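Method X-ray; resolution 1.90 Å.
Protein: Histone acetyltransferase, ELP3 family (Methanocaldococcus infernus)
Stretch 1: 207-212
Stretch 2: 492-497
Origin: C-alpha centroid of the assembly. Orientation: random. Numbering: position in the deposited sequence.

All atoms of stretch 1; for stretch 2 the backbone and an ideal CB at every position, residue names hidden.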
ATOM      1  N   LYS A 207      16.638   5.361   2.131  1.00 35.62           N
ATOM      2  CA  LYS A 207      17.366   6.536   1.655  1.00 41.30           C
ATOM      3  C   LYS A 207      16.566   7.288   0.599  1.00 41.25           C
ATOM      4  O   LYS A 207      16.586   8.522   0.548  1.00 36.88           O
ATOM      5  CB  LYS A 207      18.726   6.116   1.089  1.00 49.87           C
ATOM      6  CG  LYS A 207      19.706   7.285   0.879  1.00 74.03           C
ATOM      7  CD  LYS A 207      20.994   6.824   0.184  1.00 74.43           C
ATOM      8  CE  LYS A 207      20.821   6.756  -1.326  1.00 79.12           C
ATOM      9  NZ  LYS A 207      21.941   6.072  -2.008  1.00 64.83           N
ATOM     10  N   LEU A 208      15.875   6.557  -0.269  1.00 36.44           N
ATOM     11  CA  LEU A 208      15.093   7.185  -1.324  1.00 37.39           C
ATOM     12  C   LEU A 208      13.853   7.898  -0.794  1.00 33.32           C
ATOM     13  O   LEU A 208      13.254   8.691  -1.523  1.00 36.21           O
ATOM     14  CB  LEU A 208      14.661   6.130  -2.334  1.00 34.86           C
ATOM     15  CG  LEU A 208      15.746   5.390  -3.095  1.00 36.12           C
ATOM     16  CD1 LEU A 208      15.191   4.254  -3.914  1.00 35.65           C
ATOM     17  CD2 LEU A 208      16.535   6.351  -3.985  1.00 34.83           C
ATOM     18  N   GLY A 209      13.422   7.603   0.428  1.00 34.04           N
ATOM     19  CA  GLY A 209      12.189   8.148   0.958  1.00 36.73           C
ATOM     20  C   GLY A 209      10.993   7.229   0.862  1.00 39.61           C
ATOM     21  O   GLY A 209       9.853   7.702   0.973  1.00 31.97           O
ATOM     22  N   ALA A 210      11.213   5.937   0.648  1.00 31.96           N
ATOM     23  CA  ALA A 210      10.100   5.004   0.513  1.00 32.87           C
ATOM     24  C   ALA A 210       9.304   4.930   1.801  1.00 32.01           C
ATOM     25  O   ALA A 210       9.864   4.992   2.894  1.00 33.60           O
ATOM     26  CB  ALA A 210      10.603   3.601   0.144  1.00 34.78           C
ATOM     27  N   THR A 211       7.990   4.767   1.664  1.00 29.32           N
ATOM     28  CA  THR A 211       7.106   4.533   2.783  1.00 30.59           C
ATOM     29  C   THR A 211       6.352   3.233   2.656  1.00 33.40           C
ATOM     30  O   THR A 211       5.783   2.785   3.659  1.00 32.70           O
ATOM     31  CB  THR A 211       6.091   5.681   2.907  1.00 38.55           C
ATOM     32  OG1 THR A 211       5.402   5.856   1.658  1.00 35.12           O
ATOM     33  CG2 THR A 211       6.834   7.009   3.249  1.00 38.30           C
ATOM     34  N   ARG A 212       6.273   2.646   1.446  1.00 29.37           N
ATOM     35  CA  ARG A 212       5.533   1.406   1.228  1.00 32.08           C
ATOM     36  C   ARG A 212       6.326   0.529   0.275  1.00 30.17           C
ATOM     37  O   ARG A 212       6.921   1.034  -0.678  1.00 31.02           O
ATOM     38  CB  ARG A 212       4.128   1.658   0.660  1.00 39.42           C
ATOM     39  CG  ARG A 212       3.270   0.399   0.491  1.00 88.63           C
ATOM     40  CD  ARG A 212       1.900   0.736  -0.099  1.00107.91           C
ATOM     41  NE  ARG A 212       1.926   0.834  -1.557  1.00132.23           N
ATOM     42  CZ  ARG A 212       0.940   1.328  -2.298  1.00136.84           C
ATOM     43  NH1 ARG A 212      -0.161   1.783  -1.722  1.00126.06           N
ATOM     44  NH2 ARG A 212       1.060   1.373  -3.615  1.00160.16           N
ATOM     45  N   UNK A 492       8.649   7.741  13.422  1.00 30.11           N
ATOM     46  CA  UNK A 492       7.596   7.788  12.419  1.00 29.52           C
ATOM     47  C   UNK A 492       8.226   7.584  11.049  1.00 37.30           C
ATOM     48  O   UNK A 492       9.208   8.256  10.705  1.00 30.30           O
ATOM     49  CB  UNK A 492       6.828   9.110  12.481  1.00 29.52           C
ATOM     50  N   UNK A 493       7.684   6.635  10.288  1.00 34.00           N
ATOM     51  CA  UNK A 493       7.954   6.535   8.854  1.00 40.52           C
ATOM     52  C   UNK A 493       7.129   7.613   8.165  1.00 37.79           C
ATOM     53  O   UNK A 493       5.900   7.558   8.161  1.00 37.46           O
ATOM     54  CB  UNK A 493       7.624   5.144   8.309  1.00 40.52           C
ATOM     55  N   UNK A 494       7.796   8.623   7.634  1.00 35.25           N
ATOM     56  CA  UNK A 494       7.136   9.799   7.092  1.00 36.13           C
ATOM     57  C   UNK A 494       7.483   9.937   5.623  1.00 36.01           C
ATOM     58  O   UNK A 494       8.651   9.809   5.252  1.00 37.54           O
ATOM     59  CB  UNK A 494       7.534  11.059   7.864  1.00 36.13           C
ATOM     60  N   UNK A 495       6.490  10.253   4.801  1.00 32.80           N
ATOM     61  CA  UNK A 495       6.787  10.684   3.450  1.00 35.75           C
ATOM     62  C   UNK A 495       7.607  11.962   3.463  1.00 36.35           C
ATOM     63  O   UNK A 495       7.569  12.748   4.421  1.00 36.38           O
ATOM     64  CB  UNK A 495       5.495  10.887   2.656  1.00 35.75           C
ATOM     65  N   UNK A 496       8.375  12.158   2.389  1.00 31.71           N
ATOM     66  CA  UNK A 496       9.205  13.356   2.282  1.00 39.65           C
ATOM     67  C   UNK A 496       8.360  14.603   2.519  1.00 40.85           C
ATOM     68  O   UNK A 496       8.751  15.506   3.269  1.00 44.80           O
ATOM     69  CB  UNK A 496       9.884  13.424   0.913  1.00 39.65           C
ATOM     70  N   UNK A 497       7.183  14.672   1.883  1.00 37.36           N
ATOM     71  CA  UNK A 497       6.342  15.843   1.967  1.00 44.01           C
ATOM     72  C   UNK A 497       5.469  15.929   3.196  1.00 40.64           C
ATOM     73  O   UNK A 497       4.658  16.851   3.305  1.00 49.34           O
ATOM     74  CB  UNK A 497       5.451  15.906   0.725  1.00 44.01           C
TER

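Position 492 sits at the far end of the segment, with no atom of stretch 1 within 5.5 Å of its ideal CB. Its extended backbone angles are friendly to beta-branched residues, but this contact sets no further rule. The deposited residue is Val-492, which takes no part here.

At 493 the CA-to-CB bond points toward stretch 1, and the ideal CB lies 5.4 Å from Thr-211 CG2. That gap is too wide for a bare methyl to close and suits one more carbon. Facing it are the methyl and backbone of Thr-211, with the carbonyl of Ala-210 nearby, so a short side chain such as valine, threonine or isoleucine would serve. The deposited residue is Thr-493. Its chi1 is m, and its methyl provides the contact: Thr-493 CG2 lies 4.2 Å from Thr-211 CA and 4.3 Å from Thr-211 CG2. Its hydroxyl is hydrogen-bonded elsewhere in the structure, as is that of Thr-211, so the two threonines meet through carbon.

Position 494 turns its CB away, and stretch 1 makes no demand on the side chain; many residues would do. What touches is backbone, with Thr-211 CG2 3.8 Å from the carbonyl C of 494. The residue is Ser-494, whose OG donates a hydrogen bond to the backbone O of 495, bracing the local chain.

At 495 the CB would point sideways, and its ideal position is 4.1 Å from Thr-211 CG2. Phi and psi of -62° and 154° are open to most residues, so alanine would fit as far as stretch 1 is concerned; neither backbone nor contact requires glycine. The deposited residue is nevertheless Gly-495, and Thr-211 CG2 packs 3.6 Å from its N.

Position 496 also directs its CB sideways, with nothing of stretch 1 within 5.5 Å of it, so only a longer side chain can reach across. The target is the backbone where the helix ends: the O of Leu-208 and the CA of Gly-209. Leucine, isoleucine or methionine could be considered. The residue is Ile-496, with chi1 m and chi2 t, whose CD1 comes within 3.8 Å of Leu-208 O and 4.1 Å of Gly-209 CA. A CB on Gly-209 would fall 2.6 Å from this CD1, a clash; its positive phi, in a Schellman motif, independently calls for glycine. A water completes the join, donating to Gly-209 O at 2.8 Å and accepting from Ile-496 N at 2.9 Å.

Position 497 is beyond reach of stretch 1, which leaves its choice open; it is Gly-497.

Stretch 2 (492-497) VTSGIG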
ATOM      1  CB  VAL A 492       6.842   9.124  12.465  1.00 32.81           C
ATOM      2  CG1 VAL A 492       5.754   9.135  11.423  1.00 37.05           C
ATOM      3  CG2 VAL A 492       6.305   9.366  13.857  1.00 38.17           C
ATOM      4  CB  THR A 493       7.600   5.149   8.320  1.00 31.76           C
ATOM      5  OG1 THR A 493       8.224   4.154   9.156  1.00 34.44           O
ATOM      6  CG2 THR A 493       8.079   5.001   6.892  1.00 35.58           C
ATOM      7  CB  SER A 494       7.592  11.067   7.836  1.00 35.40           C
ATOM      8  OG  SER A 494       7.111  12.261   7.228  1.00 38.04           O
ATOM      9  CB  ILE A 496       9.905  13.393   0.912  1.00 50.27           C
ATOM     10  CG1 ILE A 496      10.844  12.186   0.784  1.00 46.56           C
ATOM     11  CG2 ILE A 496      10.635  14.707   0.723  1.00 45.55           C
ATOM     12  CD1 ILE A 496      11.193  11.818  -0.669  1.00 47.84           C
TER
HETATM   13  O   HOH W   1       8.229   9.987   0.484  1.00 39.72           O
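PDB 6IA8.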